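Local coordinates for ABC transporter, solute-binding protein (Staphylococcus aureus, PDB 6LKK) that binds glucose 6-phosphate in the cleft of a periplasmic-binding-protein fold and acts as an extracellular sugar-phosphate sensor for a two-component signalling system, at residues P16-F21 with V27-K32; S41-H44 with E50-D53; I218-N223 with P228-L233; V234-L237 with S241-Q244; E249-S254 with S260-Q265. One frame throughout, in Å; residues are numbered along the deposited sequence.

Contact 1 (P16-F21 with V27-K32)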
# COMPACT_ATOMS: atom_id res chain seq x y z
N PRO A 16 4.14 -12.12 -11.32
CA PRO A 16 4.63 -12.14 -12.71
C PRO A 16 5.98 -11.48 -12.90
O PRO A 16 6.87 -12.08 -13.51
CB PRO A 16 3.51 -11.40 -13.47
CG PRO A 16 2.30 -11.59 -12.63
CD PRO A 16 2.79 -11.54 -11.22
N ILE A 17 6.18 -10.25 -12.41
CA ILE A 17 7.47 -9.60 -12.64
C ILE A 17 8.58 -10.34 -11.90
O ILE A 17 9.72 -10.38 -12.38
CB ILE A 17 7.45 -8.11 -12.23
CG1 ILE A 17 7.01 -7.94 -10.77
CG2 ILE A 17 6.57 -7.31 -13.19
CD1 ILE A 17 7.41 -6.60 -10.20
N LEU A 18 8.28 -10.93 -10.75
CA LEU A 18 9.30 -11.73 -10.08
C LEU A 18 9.60 -13.00 -10.86
O LEU A 18 10.73 -13.49 -10.82
CB LEU A 18 8.86 -12.04 -8.64
CG LEU A 18 8.78 -10.82 -7.71
CD1 LEU A 18 8.24 -11.21 -6.35
CD2 LEU A 18 10.12 -10.12 -7.57
N ASN A 19 8.61 -13.52 -11.59
CA ASN A 19 8.88 -14.64 -12.49
C ASN A 19 9.79 -14.22 -13.63
O ASN A 19 10.68 -14.98 -14.05
CB ASN A 19 7.57 -15.21 -13.05
CG ASN A 19 6.81 -16.02 -12.03
OD1 ASN A 19 7.33 -16.37 -10.98
ND2 ASN A 19 5.56 -16.34 -12.35
N GLU A 20 9.60 -13.01 -14.16
CA GLU A 20 10.49 -12.53 -15.22
C GLU A 20 11.90 -12.32 -14.70
O GLU A 20 12.87 -12.48 -15.45
CB GLU A 20 9.94 -11.25 -15.85
CG GLU A 20 10.82 -10.70 -16.97
CD GLU A 20 11.16 -11.74 -18.02
OE1 GLU A 20 10.22 -12.42 -18.51
OE2 GLU A 20 12.35 -11.90 -18.34
N PHE A 21 12.04 -11.95 -13.42
CA PHE A 21 13.37 -11.87 -12.82
C PHE A 21 14.00 -13.26 -12.72
O PHE A 21 15.19 -13.42 -13.02
CB PHE A 21 13.30 -11.21 -11.45
CG PHE A 21 14.64 -11.03 -10.80
CD1 PHE A 21 15.39 -9.90 -11.04
CD2 PHE A 21 15.16 -12.00 -9.95
CE1 PHE A 21 16.63 -9.73 -10.44
CE2 PHE A 21 16.39 -11.84 -9.35
CZ PHE A 21 17.13 -10.70 -9.60
N VAL A 27 17.34 -17.09 -10.86
CA VAL A 27 17.23 -17.21 -9.41
C VAL A 27 15.78 -17.55 -9.09
O VAL A 27 14.86 -17.01 -9.72
CB VAL A 27 17.66 -15.91 -8.70
CG1 VAL A 27 17.48 -16.04 -7.19
CG2 VAL A 27 19.10 -15.56 -9.04
N LYS A 28 15.58 -18.43 -8.12
CA LYS A 28 14.24 -18.76 -7.65
C LYS A 28 13.84 -17.79 -6.55
O LYS A 28 14.59 -17.59 -5.59
CB LYS A 28 14.17 -20.20 -7.14
CG LYS A 28 12.78 -20.64 -6.68
CD LYS A 28 11.92 -21.11 -7.84
CE LYS A 28 10.44 -21.12 -7.48
NZ LYS A 28 9.84 -19.76 -7.49
N ILE A 29 12.66 -17.19 -6.69
CA ILE A 29 12.13 -16.24 -5.72
C ILE A 29 10.91 -16.84 -5.05
O ILE A 29 9.96 -17.26 -5.73
CB ILE A 29 11.78 -14.89 -6.38
CG1 ILE A 29 13.06 -14.20 -6.86
CG2 ILE A 29 11.05 -13.99 -5.39
CD1 ILE A 29 12.80 -12.99 -7.71
N GLU A 30 10.93 -16.88 -3.73
CA GLU A 30 9.77 -17.25 -2.93
C GLU A 30 9.26 -16.01 -2.20
O GLU A 30 10.06 -15.18 -1.75
CB GLU A 30 10.12 -18.36 -1.92
CG GLU A 30 10.56 -19.66 -2.58
CD GLU A 30 10.80 -20.78 -1.58
OE1 GLU A 30 10.99 -20.48 -0.38
OE2 GLU A 30 10.81 -21.95 -1.99
N ILE A 31 7.94 -15.88 -2.10
CA ILE A 31 7.32 -14.72 -1.49
C ILE A 31 6.69 -15.14 -0.17
O ILE A 31 6.02 -16.18 -0.09
CB ILE A 31 6.25 -14.08 -2.39
CG1 ILE A 31 6.81 -13.82 -3.80
CG2 ILE A 31 5.76 -12.77 -1.77
CD1 ILE A 31 5.74 -13.41 -4.80
N LYS A 32 6.88 -14.33 0.86
CA LYS A 32 6.18 -14.47 2.13
C LYS A 32 5.16 -13.35 2.22
O LYS A 32 5.53 -12.17 2.33
CB LYS A 32 7.15 -14.44 3.30
CG LYS A 32 6.55 -14.93 4.61
CD LYS A 32 7.56 -14.87 5.75
CE LYS A 32 8.67 -15.91 5.59
NZ LYS A 32 8.55 -17.02 6.57
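Ile29 pushes its CD1 methyl against the ring of Phe21, 3.4 Å from CD2, and the same methyl lies 3.9 Å from CD2 of Leu18. One methyl thus sits between two helix residues three positions apart, which a helix places on nearly the same side. The approach to the ring is oblique, and each of the two helix side chains crosses Ile29 at about a right angle. Phe21 reaches this far because its CG is anti to the backbone N (chi1 -177°), which carries the ring along the helix toward the start of the strand; there CE2 comes within 4.3 Å of CB of Val27. At the other end CD1 of Leu18 reaches CD1 of Ile31, 3.7 Å away, and also brushes CG2 of Ile29.

Helix 11-25 and strand 28-33 are the second and third elements of a beta-alpha-beta unit that begins with strand 2-7, to which strand 28-33 pairs in parallel. The short axes approach to 8.2 Å and run nearly antiparallel, at 156°, as the crossover requires of a helix that returns the chain between parallel strands. Beta-branched Val27, Ile29 and Ile31 suit an extended backbone and give this face short, stiff apolar side chains, whereas Glu30 between them points away. Helix 230-237 covers the helix from another direction: Leu233 touches both Leu18 and Phe21, and the ring of Tyr236 meets that of Phe21 edge-to-face.

Contact 2 (S41-H44 with E50-D53)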
# COMPACT_ATOMS: atom_id res chain seq x y z
N SER A 41 6.79 -7.73 12.09
CA SER A 41 6.90 -8.27 13.44
C SER A 41 7.46 -9.69 13.43
O SER A 41 8.33 -10.03 14.24
CB SER A 41 5.53 -8.24 14.13
OG SER A 41 5.13 -6.91 14.39
N ASN A 42 6.97 -10.54 12.52
CA ASN A 42 7.49 -11.89 12.42
C ASN A 42 8.95 -11.88 11.96
O ASN A 42 9.77 -12.66 12.46
CB ASN A 42 6.63 -12.72 11.47
CG ASN A 42 5.23 -12.95 12.01
OD1 ASN A 42 4.97 -12.78 13.20
ND2 ASN A 42 4.32 -13.35 11.13
N LEU A 43 9.28 -11.00 11.02
CA LEU A 43 10.67 -10.84 10.60
C LEU A 43 11.56 -10.48 11.79
O LEU A 43 12.65 -11.04 11.95
CB LEU A 43 10.75 -9.76 9.51
CG LEU A 43 12.09 -9.42 8.86
CD1 LEU A 43 11.83 -8.83 7.48
CD2 LEU A 43 12.90 -8.44 9.69
N HIS A 44 11.10 -9.57 12.64
CA HIS A 44 11.89 -9.14 13.79
C HIS A 44 12.22 -10.31 14.70
O HIS A 44 13.36 -10.45 15.16
CB HIS A 44 11.13 -8.05 14.55
CG HIS A 44 11.88 -7.51 15.73
ND1 HIS A 44 13.06 -6.82 15.61
CD2 HIS A 44 11.60 -7.54 17.06
CE1 HIS A 44 13.48 -6.46 16.81
NE2 HIS A 44 12.61 -6.88 17.70
N GLU A 50 17.65 -17.51 9.35
CA GLU A 50 16.55 -18.00 8.54
C GLU A 50 15.90 -16.92 7.69
O GLU A 50 15.11 -17.24 6.80
CB GLU A 50 15.48 -18.63 9.44
CG GLU A 50 15.89 -19.94 10.09
CD GLU A 50 15.11 -20.23 11.36
OE1 GLU A 50 14.00 -19.66 11.52
OE2 GLU A 50 15.59 -21.01 12.20
N ARG A 51 16.22 -15.65 7.94
CA ARG A 51 15.48 -14.55 7.34
C ARG A 51 15.61 -14.53 5.82
O ARG A 51 16.57 -15.04 5.24
CB ARG A 51 15.96 -13.22 7.89
CG ARG A 51 15.55 -12.95 9.32
CD ARG A 51 16.11 -11.62 9.79
NE ARG A 51 15.68 -11.30 11.14
CZ ARG A 51 16.04 -10.20 11.79
NH1 ARG A 51 16.82 -9.31 11.21
NH2 ARG A 51 15.60 -9.99 13.03
N GLY A 52 14.61 -13.93 5.18
CA GLY A 52 14.68 -13.63 3.77
C GLY A 52 15.56 -12.42 3.51
O GLY A 52 16.25 -11.90 4.39
N ASP A 53 15.51 -11.95 2.27
CA ASP A 53 16.50 -11.01 1.77
C ASP A 53 15.96 -9.64 1.41
O ASP A 53 16.69 -8.66 1.54
CB ASP A 53 17.19 -11.61 0.53
CG ASP A 53 18.15 -12.73 0.89
OD1 ASP A 53 19.24 -12.42 1.41
OD2 ASP A 53 17.80 -13.90 0.67
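With CG anti to the carbonyl carbon (chi1 -73°) and an extended chain from CG to NE, Arg51 reaches from its loop to the C-terminal part of helix 36-45. Leu43 has CG anti to its backbone N (chi1 -178°), which directs CD2 over the arriving guanidinium. That methyl lies above the centre of the flat group, 4.2 Å from CZ of Arg51, and the two side chains cross at about a right angle. The broad face of the guanidinium thus packs on leucine, while its N-H groups at the edge remain available to oxygen.

At that edge NH2 of Arg51 makes a weak hydrogen bond to the backbone O of His44, 3.1 Å long and bent to 132° at the hydrogen. The backbone O of Leu43 also lies near, 3.1 Å from NE of Arg51, and NE makes a weak hydrogen bond to the backbone O of Glu46. Carbonyls in the last turn of a helix lack the amides of a following turn, and an arginine from the succeeding loop is well suited to meet them. This loop leads from helix 36-45 into strand 54-56 of the mixed sheet in the solute-binding fold. Arg51 has firmer partners beyond the helix: NH1 donates to the backbone O of Lys222, and NH2 forms a salt bridge with Asp69. The same Asp69 is hydrogen-bonded to ND1 of His44.

Contact 3 (I218-N223 with P228-L233)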
# COMPACT_ATOMS: atom_id res chain seq x y z
N ILE A 218 11.13 -0.42 -0.79
CA ILE A 218 11.88 -1.67 -0.85
C ILE A 218 13.08 -1.55 0.07
O ILE A 218 13.76 -0.52 0.09
CB ILE A 218 12.35 -2.00 -2.28
CG1 ILE A 218 11.16 -2.24 -3.21
CG2 ILE A 218 13.25 -3.23 -2.28
CD1 ILE A 218 11.53 -2.22 -4.67
N ALA A 219 13.36 -2.61 0.82
CA ALA A 219 14.45 -2.61 1.78
C ALA A 219 15.16 -3.96 1.77
O ALA A 219 14.55 -5.00 1.51
CB ALA A 219 13.96 -2.30 3.20
N LEU A 220 16.46 -3.93 2.05
CA LEU A 220 17.26 -5.13 2.23
C LEU A 220 17.20 -5.57 3.69
O LEU A 220 17.40 -4.76 4.60
CB LEU A 220 18.72 -4.88 1.82
CG LEU A 220 18.99 -4.49 0.36
CD1 LEU A 220 20.49 -4.41 0.12
CD2 LEU A 220 18.35 -5.47 -0.61
N VAL A 221 16.91 -6.85 3.90
CA VAL A 221 16.75 -7.41 5.24
C VAL A 221 18.10 -7.85 5.77
O VAL A 221 18.88 -8.50 5.06
CB VAL A 221 15.75 -8.58 5.21
CG1 VAL A 221 15.65 -9.24 6.59
CG2 VAL A 221 14.39 -8.11 4.74
N LYS A 222 18.38 -7.52 7.03
CA LYS A 222 19.63 -7.93 7.66
C LYS A 222 19.55 -9.40 8.02
O LYS A 222 18.67 -9.81 8.79
CB LYS A 222 19.91 -7.08 8.90
CG LYS A 222 21.28 -7.34 9.50
CD LYS A 222 21.52 -6.53 10.77
CE LYS A 222 21.78 -5.07 10.46
NZ LYS A 222 21.83 -4.24 11.69
N ASN A 223 20.45 -10.20 7.47
CA ASN A 223 20.46 -11.64 7.72
C ASN A 223 21.91 -12.12 7.70
O ASN A 223 22.84 -11.36 7.44
CB ASN A 223 19.60 -12.38 6.69
CG ASN A 223 20.03 -12.12 5.26
OD1 ASN A 223 21.16 -11.70 5.00
ND2 ASN A 223 19.13 -12.37 4.32
N PRO A 228 23.42 -12.94 -2.83
CA PRO A 228 24.19 -11.89 -3.52
C PRO A 228 23.45 -11.23 -4.67
O PRO A 228 23.90 -10.18 -5.14
CB PRO A 228 25.43 -12.65 -4.02
CG PRO A 228 25.04 -14.08 -4.06
CD PRO A 228 24.03 -14.27 -2.97
N LYS A 229 22.33 -11.78 -5.13
CA LYS A 229 21.57 -11.18 -6.22
C LYS A 229 20.47 -10.24 -5.75
O LYS A 229 19.70 -9.74 -6.58
CB LYS A 229 20.95 -12.29 -7.09
CG LYS A 229 21.94 -12.94 -8.03
CD LYS A 229 22.15 -12.07 -9.26
CE LYS A 229 23.48 -12.36 -9.95
NZ LYS A 229 23.86 -11.24 -10.84
N ARG A 230 20.39 -9.95 -4.45
CA ARG A 230 19.28 -9.15 -3.96
C ARG A 230 19.40 -7.69 -4.38
O ARG A 230 18.39 -7.03 -4.60
CB ARG A 230 19.15 -9.26 -2.44
CG ARG A 230 20.29 -8.68 -1.62
CD ARG A 230 19.99 -8.90 -0.15
NE ARG A 230 20.95 -8.27 0.75
CZ ARG A 230 20.84 -8.28 2.07
NH1 ARG A 230 19.81 -8.89 2.65
NH2 ARG A 230 21.75 -7.68 2.82
N LYS A 231 20.63 -7.17 -4.50
CA LYS A 231 20.77 -5.81 -5.00
C LYS A 231 20.40 -5.71 -6.47
O LYS A 231 19.85 -4.69 -6.91
CB LYS A 231 22.18 -5.29 -4.75
CG LYS A 231 22.39 -4.87 -3.31
CD LYS A 231 23.80 -4.40 -3.03
CE LYS A 231 23.95 -4.03 -1.56
NZ LYS A 231 25.33 -3.61 -1.19
N LYS A 232 20.67 -6.76 -7.25
CA LYS A 232 20.19 -6.79 -8.63
C LYS A 232 18.67 -6.80 -8.67
O LYS A 232 18.07 -6.17 -9.55
CB LYS A 232 20.76 -8.01 -9.36
CG LYS A 232 20.19 -8.25 -10.76
CD LYS A 232 20.48 -7.11 -11.72
CE LYS A 232 19.24 -6.73 -12.52
NZ LYS A 232 19.49 -5.60 -13.45
N LEU A 233 18.03 -7.48 -7.71
CA LEU A 233 16.57 -7.50 -7.68
C LEU A 233 16.02 -6.11 -7.40
O LEU A 233 15.07 -5.66 -8.05
CB LEU A 233 16.08 -8.51 -6.64
CG LEU A 233 14.56 -8.57 -6.45
CD1 LEU A 233 13.86 -8.95 -7.75
CD2 LEU A 233 14.19 -9.55 -5.35
O HOH W 1 22.31 -8.90 5.41
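The backbone O of Val221 receives NH1 of Arg230 in a short hydrogen bond of 2.6 Å, with an N-H...O angle of 151°. The donor is tilted 19° from the carbonyl plane, and the oxygen is likewise a little out of the guanidinium plane. NH2 of the same arginine donates to water 1 at 2.9 Å, and this water also accepts a hydrogen bond from the backbone N of Asn223. The guanidinium therefore bonds the Val221 carbonyl directly and the loop beyond through water.

Leu220 supplies the apolar half of the contact. Its CB lies over the centre of one face of the guanidinium, 4.0 Å from CZ of Arg230, while CD2 packs along the arginine chain at 3.8 Å from CD. CD1 is met by Lys231, whose CE lies 3.9 Å away, so the lysine's methylenes extend the cover on leucine toward the surface. For Arg230, CG stands between the backbone N and the carbonyl carbon (chi1 66°), and the chain then runs extended to NE; this lays it along Leu220 and delivers its head to the Val221 carbonyl. Arginine suits the place because its long aliphatic stem tolerates burial and its flat head can bond and pack at once.

The Asn223 amide lies nearly parallel to the guanidinium, but its ND2 bonds outward to Gly52 O and Asp53 OD1; the latter also forms a long, weak ion pair with NH1 of Arg230. Arg230 thus joins the first turn of helix 230-237 to the chain leaving the sheet, a helix-on-sheet packing of the alpha/beta solute-binding fold.

Contact 4 (V234-L237 with S241-Q244)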
# COMPACT_ATOMS: atom_id res chain seq x y z
N VAL A 234 16.58 -5.41 -6.41
CA VAL A 234 16.12 -4.06 -6.12
C VAL A 234 16.32 -3.16 -7.33
O VAL A 234 15.43 -2.38 -7.70
CB VAL A 234 16.83 -3.50 -4.87
CG1 VAL A 234 16.39 -2.07 -4.60
CG2 VAL A 234 16.53 -4.37 -3.66
N GLN A 235 17.49 -3.25 -7.97
CA GLN A 235 17.73 -2.52 -9.21
C GLN A 235 16.68 -2.84 -10.26
O GLN A 235 16.10 -1.95 -10.89
CB GLN A 235 19.13 -2.85 -9.73
CG GLN A 235 19.53 -2.14 -11.01
CD GLN A 235 20.84 -2.66 -11.56
OE1 GLN A 235 20.97 -3.84 -11.87
NE2 GLN A 235 21.84 -1.78 -11.65
N TYR A 236 16.41 -4.14 -10.46
CA TYR A 236 15.41 -4.58 -11.42
C TYR A 236 14.05 -3.96 -11.13
O TYR A 236 13.41 -3.38 -12.01
CB TYR A 236 15.35 -6.11 -11.39
CG TYR A 236 14.30 -6.76 -12.25
CD1 TYR A 236 14.56 -7.08 -13.58
CD2 TYR A 236 13.06 -7.09 -11.73
CE1 TYR A 236 13.61 -7.70 -14.36
CE2 TYR A 236 12.10 -7.71 -12.51
CZ TYR A 236 12.38 -8.01 -13.82
OH TYR A 236 11.42 -8.63 -14.59
N LEU A 237 13.60 -4.05 -9.88
CA LEU A 237 12.26 -3.59 -9.52
C LEU A 237 12.12 -2.08 -9.67
O LEU A 237 11.01 -1.59 -9.90
CB LEU A 237 11.93 -4.02 -8.09
CG LEU A 237 11.73 -5.52 -7.89
CD1 LEU A 237 11.66 -5.84 -6.41
CD2 LEU A 237 10.48 -6.01 -8.59
N SER A 241 12.50 -0.04 -17.35
CA SER A 241 11.73 -0.98 -18.17
C SER A 241 10.74 -1.76 -17.31
O SER A 241 9.61 -2.02 -17.74
CB SER A 241 12.67 -1.92 -18.92
OG SER A 241 13.40 -2.75 -18.04
N VAL A 242 11.14 -2.14 -16.10
CA VAL A 242 10.24 -2.90 -15.24
C VAL A 242 9.12 -2.01 -14.71
O VAL A 242 7.95 -2.40 -14.68
CB VAL A 242 11.03 -3.56 -14.10
CG1 VAL A 242 10.11 -4.20 -13.08
CG2 VAL A 242 11.99 -4.60 -14.67
N GLN A 243 9.46 -0.79 -14.29
CA GLN A 243 8.44 0.16 -13.86
C GLN A 243 7.45 0.44 -14.99
O GLN A 243 6.24 0.53 -14.76
CB GLN A 243 9.09 1.45 -13.37
CG GLN A 243 9.86 1.32 -12.07
CD GLN A 243 9.01 1.60 -10.84
OE1 GLN A 243 8.23 2.56 -10.82
NE2 GLN A 243 9.15 0.77 -9.81
N GLN A 244 7.96 0.57 -16.21
CA GLN A 244 7.09 0.79 -17.37
C GLN A 244 6.15 -0.39 -17.58
O GLN A 244 4.98 -0.20 -17.94
CB GLN A 244 7.96 1.04 -18.61
CG GLN A 244 7.19 1.33 -19.88
CD GLN A 244 6.55 2.71 -19.90
OE1 GLN A 244 7.06 3.65 -19.30
NE2 GLN A 244 5.42 2.83 -20.59
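This is a buried helix-to-helix contact across a tight turn, between the end of helix 230-237 and the start of helix 240-250, with one methyl-on-ring contact and one straight hydrogen bond. Val242 places CG2 over the centre of the Tyr236 ring, 3.5 Å from its centroid and 12° off the ring normal, a CH-pi contact on the face. The tyrosine CG is anti to the backbone N (chi1 176°), which turns the ring toward helix 240-250 and lays its face against the valine methyl. Compact, branched Val242 fits between this ring and the backbone O of Tyr236, 3.2 Å from its CB, and sets CG1 4.2 Å from CA of Leu237.

These helices form part of the layer packed on the sheet and on helix 11-25 of the alpha/beta fold. The tyrosine hydroxyl reaches a hydrogen bond with NH1 of Arg245. Gln243 bends at chi2 and donates NE2 to the backbone O of Leu237, 3.0 Å away and almost linear at 176°; donor and carbonyl lie in one another's planes. The glutamine side chain is long enough for its amide to bond strand 92-105, NE2 to Phe95 O, and the chain at and just after strand 253-254, OE1 with Ser254 OG and Ile255 N.

Contact 5 (E249-S254 with S260-Q265)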
# COMPACT_ATOMS: atom_id res chain seq x y z
N GLU A 249 0.72 -2.67 -17.58
CA GLU A 249 -0.14 -3.82 -17.33
C GLU A 249 -1.16 -3.57 -16.22
O GLU A 249 -2.28 -4.08 -16.29
CB GLU A 249 0.70 -5.05 -16.98
CG GLU A 249 -0.12 -6.27 -16.61
CD GLU A 249 0.68 -7.56 -16.64
OE1 GLU A 249 0.09 -8.63 -16.42
OE2 GLU A 249 1.91 -7.49 -16.89
N PHE A 250 -0.80 -2.78 -15.20
CA PHE A 250 -1.63 -2.65 -14.01
C PHE A 250 -2.14 -1.24 -13.75
O PHE A 250 -2.85 -1.03 -12.76
CB PHE A 250 -0.86 -3.11 -12.77
CG PHE A 250 -0.46 -4.55 -12.80
CD1 PHE A 250 -1.36 -5.54 -12.42
CD2 PHE A 250 0.82 -4.93 -13.17
CE1 PHE A 250 -0.99 -6.87 -12.44
CE2 PHE A 250 1.19 -6.26 -13.19
CZ PHE A 250 0.28 -7.23 -12.82
N ASP A 251 -1.80 -0.26 -14.59
CA ASP A 251 -2.04 1.14 -14.25
C ASP A 251 -1.36 1.50 -12.94
O ASP A 251 -1.87 2.31 -12.16
CB ASP A 251 -3.54 1.47 -14.18
CG ASP A 251 -4.25 1.23 -15.49
OD1 ASP A 251 -3.91 1.90 -16.49
OD2 ASP A 251 -5.16 0.37 -15.52
N ALA A 252 -0.22 0.87 -12.67
CA ALA A 252 0.58 1.28 -11.53
C ALA A 252 1.04 2.72 -11.73
O ALA A 252 1.03 3.25 -12.84
CB ALA A 252 1.79 0.37 -11.36
N LYS A 253 1.42 3.36 -10.63
CA LYS A 253 1.98 4.70 -10.66
C LYS A 253 3.46 4.60 -10.34
O LYS A 253 3.85 4.34 -9.20
CB LYS A 253 1.24 5.61 -9.68
CG LYS A 253 -0.17 5.95 -10.16
CD LYS A 253 -0.94 6.79 -9.15
CE LYS A 253 -2.22 7.35 -9.76
NZ LYS A 253 -3.17 6.28 -10.20
N SER A 254 4.29 4.79 -11.37
CA SER A 254 5.72 4.60 -11.24
C SER A 254 6.35 5.66 -10.34
O SER A 254 5.89 6.81 -10.27
CB SER A 254 6.38 4.65 -12.62
OG SER A 254 7.80 4.61 -12.51
N SER A 260 5.96 6.25 -18.20
CA SER A 260 4.64 6.77 -18.55
C SER A 260 3.74 6.88 -17.33
O SER A 260 3.91 6.16 -16.33
CB SER A 260 3.97 5.86 -19.58
OG SER A 260 4.72 5.78 -20.77
N GLU A 261 2.78 7.79 -17.42
CA GLU A 261 1.62 7.82 -16.54
C GLU A 261 0.45 7.20 -17.28
O GLU A 261 0.17 7.56 -18.43
CB GLU A 261 1.29 9.25 -16.12
CG GLU A 261 2.38 9.94 -15.32
CD GLU A 261 2.10 11.41 -15.10
OE1 GLU A 261 1.01 11.89 -15.48
OE2 GLU A 261 2.99 12.11 -14.56
N GLN A 262 -0.22 6.25 -16.64
CA GLN A 262 -1.35 5.55 -17.24
C GLN A 262 -2.42 5.37 -16.18
O GLN A 262 -2.13 4.90 -15.08
CB GLN A 262 -0.92 4.20 -17.81
CG GLN A 262 -1.98 3.47 -18.60
CD GLN A 262 -1.50 2.11 -19.09
OE1 GLN A 262 -0.55 2.02 -19.87
NE2 GLN A 262 -2.14 1.05 -18.62
N SER A 263 -3.66 5.73 -16.52
CA SER A 263 -4.78 5.63 -15.59
C SER A 263 -6.03 5.29 -16.40
O SER A 263 -6.98 6.07 -16.52
CB SER A 263 -4.95 6.92 -14.78
OG SER A 263 -4.92 8.06 -15.63
N ASP A 264 -6.04 4.09 -16.97
CA ASP A 264 -7.14 3.67 -17.82
C ASP A 264 -8.46 3.65 -17.06
O ASP A 264 -8.51 3.30 -15.87
CB ASP A 264 -6.87 2.28 -18.40
CG ASP A 264 -5.80 2.29 -19.47
OD1 ASP A 264 -5.33 3.38 -19.83
OD2 ASP A 264 -5.43 1.19 -19.94
N GLN A 265 -9.53 4.03 -17.74
CA GLN A 265 -10.90 3.89 -17.24
C GLN A 265 -11.02 4.70 -15.95
O GLN A 265 -10.62 5.87 -15.93
CB GLN A 265 -11.22 2.41 -17.13
CG GLN A 265 -11.19 1.68 -18.46
CD GLN A 265 -11.48 0.20 -18.34
OE1 GLN A 265 -10.67 -0.56 -17.81
NE2 GLN A 265 -12.65 -0.21 -18.82
O HOH W 2 -2.48 4.85 -12.50
O HOH W 3 -7.87 0.60 -15.23
O HOH W 4 -5.22 -0.80 -18.04
O HOH W 5 0.56 5.76 -13.83
O HOH W 6 3.26 6.19 -13.66
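Asp251 OD1 accepts two hydrogen bonds from the loop 260-265, which runs beside the turn between helix 240-250 and strand 253-254. Asp251 is the first residue to leave the helix and takes positive phi (56°). The turn leads the chain back to the mixed sheet of the solute-binding fold, where Lys253 pairs with Leu97.

The backbone N of Asp264 donates to OD1 at 3.1 Å and nearly straight (171°), and NE2 of Gln262 donates at 2.9 Å. Each donor approaches from well out of the carboxylate plane, one on each face, so OD1 is held from both sides. Gln262 manages this by extending beyond CG and turning its amide at a steep angle, 74°, to the carboxylate; NE2 also donates to Ala248 O near the helix end. The other oxygen, OD2, forms a salt bridge with Arg193 and takes waters 3 and 4, which continue to the backbone O and the carboxylate OD2 of Asp264. Two carboxylates stand close here, and the arginine, amide donors and waters probably ease their repulsion.

Further waters bridge the two backbones. Water 2 lies between Asp251 O and Gln262 O and accepts from NZ of Lys253, a lysine that also forms a salt bridge with Glu189. Water 5 lies 2.7 Å from Ala252 O and accepts from Gln262 N. Aspartate suits its place as a compact multiple acceptor, and glutamine as a long amide donor. Farther along, water 6 accepts a hydrogen bond from the backbone N of Ser254 at 2.9 Å and donates to Ser260 O at 2.7 Å.

Contacts 1, 3 and 4 pack directly on one another as a continuous buried layer. Contacts 3 and 4 share helix 230-237, and contacts 4 and 5 share helix 240-250. Contact 1 is wholly apolar across its segments, whereas contacts 3 and 4 add polar bonds to packing. The partly buried contacts 2 and 5 are more polar: contact 2 combines leucine packing with arginine bonds, and contact 5 is polar throughout and rich in water. Contact 2 meets contact 3 through polar bonds, as contact 4 meets contact 5; contact 5 lies on the opposite side of the chain's centre from contact 2.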